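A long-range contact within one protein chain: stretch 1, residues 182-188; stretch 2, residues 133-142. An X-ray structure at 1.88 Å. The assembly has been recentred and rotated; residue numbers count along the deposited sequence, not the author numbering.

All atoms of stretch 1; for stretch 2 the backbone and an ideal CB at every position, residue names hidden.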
# COMPACT_ATOMS: atom_id res chain seq x y z
N ASP A 182 14.23 16.40 -6.45
CA ASP A 182 15.62 16.41 -6.93
C ASP A 182 16.57 17.32 -6.14
O ASP A 182 17.75 17.00 -6.00
CB ASP A 182 15.74 16.65 -8.45
CG ASP A 182 14.96 17.86 -8.97
OD1 ASP A 182 14.71 18.83 -8.24
OD2 ASP A 182 14.64 17.85 -10.17
N VAL A 183 16.06 18.44 -5.60
CA VAL A 183 16.89 19.34 -4.79
C VAL A 183 17.51 18.65 -3.56
O VAL A 183 18.65 18.95 -3.21
CB VAL A 183 16.14 20.64 -4.36
CG1 VAL A 183 15.92 21.58 -5.59
CG2 VAL A 183 14.83 20.34 -3.66
N TYR A 184 16.80 17.72 -2.96
CA TYR A 184 17.32 16.98 -1.80
C TYR A 184 18.42 16.01 -2.23
O TYR A 184 19.40 15.83 -1.53
CB TYR A 184 16.22 16.18 -1.10
CG TYR A 184 15.21 17.00 -0.30
CD1 TYR A 184 15.26 18.40 -0.25
CD2 TYR A 184 14.19 16.35 0.39
CE1 TYR A 184 14.32 19.12 0.46
CE2 TYR A 184 13.25 17.04 1.09
CZ TYR A 184 13.31 18.44 1.13
OH TYR A 184 12.38 19.16 1.86
N GLU A 185 18.24 15.39 -3.39
CA GLU A 185 19.27 14.48 -3.91
C GLU A 185 20.54 15.30 -4.22
O GLU A 185 21.65 14.89 -3.88
CB GLU A 185 18.75 13.76 -5.15
CG GLU A 185 19.47 12.48 -5.50
CD GLU A 185 20.70 12.72 -6.33
OE1 GLU A 185 20.77 13.80 -6.96
OE2 GLU A 185 21.59 11.82 -6.39
N LYS A 186 20.36 16.44 -4.89
CA LYS A 186 21.47 17.32 -5.23
C LYS A 186 22.25 17.79 -3.98
O LYS A 186 23.47 17.75 -3.97
CB LYS A 186 20.99 18.49 -6.10
CG LYS A 186 20.52 18.03 -7.48
CD LYS A 186 19.84 19.12 -8.29
CE LYS A 186 19.58 18.66 -9.70
NZ LYS A 186 19.23 19.79 -10.60
N GLU A 187 21.52 18.21 -2.95
CA GLU A 187 22.10 18.61 -1.67
C GLU A 187 22.95 17.49 -1.00
O GLU A 187 23.96 17.79 -0.36
CB GLU A 187 21.00 19.07 -0.69
CG GLU A 187 20.38 20.45 -1.05
CD GLU A 187 19.09 20.77 -0.29
OE1 GLU A 187 18.31 21.64 -0.76
OE2 GLU A 187 18.87 20.14 0.77
N SER A 188 22.53 16.23 -1.16
CA SER A 188 23.18 15.05 -0.54
C SER A 188 24.57 14.76 -1.11
O SER A 188 25.37 14.05 -0.50
CB SER A 188 22.32 13.78 -0.68
OG SER A 188 22.34 13.25 -2.00
N UNK A 133 9.10 27.28 -8.62
CA UNK A 133 9.24 26.51 -7.39
C UNK A 133 10.70 26.41 -6.91
O UNK A 133 10.97 26.56 -5.72
CB UNK A 133 8.67 25.11 -7.60
N UNK A 134 11.64 26.19 -7.83
CA UNK A 134 13.05 26.10 -7.45
C UNK A 134 13.51 27.45 -6.83
O UNK A 134 14.16 27.47 -5.77
CB UNK A 134 13.91 25.74 -8.66
N UNK A 135 13.16 28.56 -7.48
CA UNK A 135 13.53 29.88 -6.97
C UNK A 135 12.88 30.18 -5.62
O UNK A 135 13.51 30.75 -4.75
CB UNK A 135 13.14 30.96 -7.98
N UNK A 136 11.60 29.79 -5.47
CA UNK A 136 10.82 30.03 -4.26
C UNK A 136 11.43 29.25 -3.07
O UNK A 136 11.60 29.78 -1.99
CB UNK A 136 9.36 29.63 -4.48
N UNK A 137 11.78 27.99 -3.31
CA UNK A 137 12.55 27.18 -2.36
C UNK A 137 13.87 27.84 -1.97
O UNK A 137 14.14 28.03 -0.78
CB UNK A 137 12.83 25.80 -2.95
N UNK A 138 14.67 28.20 -2.97
CA UNK A 138 15.97 28.83 -2.71
C UNK A 138 15.83 30.14 -1.94
O UNK A 138 16.63 30.41 -1.05
CB UNK A 138 16.70 29.09 -4.03
N UNK A 139 14.78 30.91 -2.25
CA UNK A 139 14.45 32.16 -1.54
C UNK A 139 14.27 31.90 -0.02
O UNK A 139 14.96 32.48 0.83
CB UNK A 139 13.18 32.78 -2.12
N UNK A 140 13.36 31.00 0.31
CA UNK A 140 13.09 30.69 1.72
C UNK A 140 14.29 30.03 2.39
O UNK A 140 14.65 30.36 3.51
CB UNK A 140 11.87 29.78 1.84
N UNK A 141 14.93 29.11 1.68
CA UNK A 141 16.12 28.40 2.17
C UNK A 141 17.30 29.38 2.45
O UNK A 141 18.06 29.18 3.39
CB UNK A 141 16.55 27.34 1.15
N UNK A 142 17.44 30.44 1.65
CA UNK A 142 18.47 31.44 1.92
C UNK A 142 18.26 32.12 3.27
O UNK A 142 19.24 32.46 3.95
CB UNK A 142 18.49 32.49 0.81

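The two stretches are helices whose axes cross at 54° and come no closer than 12.5 Å, so nothing in stretch 1 lies within 5.5 Å of any ideal CB of stretch 2. Contact must therefore be made by side chains long enough to span the gap. Stretch 1 offers the two methyls of Val183, the ring of Tyr184 and, one turn on from Val183, the carboxylate of Glu187.

Positions 133, 135 and 136 have CB atoms out of reach of stretch 1. Helical backbone angles apart, the visible atoms set no preference there, and many residues would serve. The deposited residues are Leu133, Glu135 and Ala136, none of which touches stretch 1.

At position 134 the CA lies 8.2 Å from the CA of Val183, the nearest such pair between the helices. CA-to-CB points sideways, so a small side chain would fall short, but a longer one could turn its end toward the methyl CG1 of Val183. Leucine, isoleucine or methionine would suit, as would the aliphatic part of a longer polar chain. The residue is Leu134, with chi1 t and chi2 p; its CD1 packs 3.5 Å from CG1 of Val183.

Position 137 points toward stretch 1, across a space bordered by CG2 of Val183 and the Tyr184 ring, with the Glu187 carboxylate at its far end. A large side chain is called for, apolar along its length and preferably ending in a donor; tyrosine fits well, and a long basic residue could also reach the acid, whereas phenylalanine would fill space without answering it. The residue is Tyr137, chi1 t. Its CE2 lies 3.9 Å from CG2 of Val183, and its OH sits at the edge of the Tyr184 ring, 3.7 Å from CE1 of Tyr184. The same hydroxyl donates a very short hydrogen bond, 2.5 Å from OH of Tyr137 to OE1 of Glu187, so one side chain combines apolar packing with a polar anchor.

Position 138 points sideways and, with no close partner in view, would accept polar or apolar residues alike. Asn138 bends its end nearer without making contact. Positions 139 and 140 are out of reach and unconstrained by stretch 1; they are Trp139 and Val140.

At position 141, one turn beyond 137, CA-to-CB again points toward stretch 1, and the feature ahead is the negative charge of Glu187. Lysine or arginine would complement it, and a long neutral donor such as glutamine is conceivable. Lys141, with chi1 t and a bend at chi2 (p), places CE 4.0 Å from OE1 of Glu187. Its NZ stays 4.3 Å from OE2 of Glu187, too far for a salt bridge, but a water lies in the gap: it accepts from NZ of Lys141 at 2.8 Å, and its oxygen is 3.0 Å from OE2 of Glu187 and 2.8 Å from OH of Tyr137.

Position 142 is out of reach, leaving its choice open; it is Ala142.

Stretch 2 133-142: LLEAYNWVKA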
# COMPACT_ATOMS: atom_id res chain seq x y z
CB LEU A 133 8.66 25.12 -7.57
CG LEU A 133 8.74 24.14 -6.42
CD1 LEU A 133 8.17 24.77 -5.12
CD2 LEU A 133 7.98 22.86 -6.80
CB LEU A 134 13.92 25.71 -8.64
CG LEU A 134 15.42 25.62 -8.38
CD1 LEU A 134 15.76 24.65 -7.23
CD2 LEU A 134 16.19 25.27 -9.69
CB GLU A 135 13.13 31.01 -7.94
CG GLU A 135 13.80 31.06 -9.28
CD GLU A 135 13.22 32.21 -10.19
OE1 GLU A 135 12.09 32.09 -10.79
OE2 GLU A 135 13.92 33.25 -10.31
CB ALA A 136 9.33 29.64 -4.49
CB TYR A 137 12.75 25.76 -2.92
CG TYR A 137 13.61 24.86 -2.07
CD1 TYR A 137 13.17 24.40 -0.83
CD2 TYR A 137 14.86 24.48 -2.52
CE1 TYR A 137 14.01 23.56 -0.05
CE2 TYR A 137 15.68 23.65 -1.78
CZ TYR A 137 15.25 23.19 -0.56
OH TYR A 137 16.10 22.37 0.15
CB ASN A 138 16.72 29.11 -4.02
CG ASN A 138 17.13 27.85 -4.75
OD1 ASN A 138 17.30 26.78 -4.16
ND2 ASN A 138 17.31 27.98 -6.04
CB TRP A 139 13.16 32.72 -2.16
CG TRP A 139 12.67 34.06 -1.71
CD1 TRP A 139 12.75 34.60 -0.46
CD2 TRP A 139 11.93 34.99 -2.50
NE1 TRP A 139 12.16 35.82 -0.44
CE2 TRP A 139 11.66 36.10 -1.68
CE3 TRP A 139 11.53 35.02 -3.84
CZ2 TRP A 139 10.97 37.22 -2.14
CZ3 TRP A 139 10.85 36.14 -4.30
CH2 TRP A 139 10.57 37.22 -3.45
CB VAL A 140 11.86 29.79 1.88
CG1 VAL A 140 11.58 29.55 3.39
CG2 VAL A 140 10.62 30.42 1.21
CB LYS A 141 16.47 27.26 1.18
CG LYS A 141 17.60 26.32 1.54
CD LYS A 141 17.17 25.11 2.35
CE LYS A 141 18.29 24.07 2.37
NZ LYS A 141 18.37 23.33 3.63
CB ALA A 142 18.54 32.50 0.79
O HOH W 1 16.75 21.23 2.61
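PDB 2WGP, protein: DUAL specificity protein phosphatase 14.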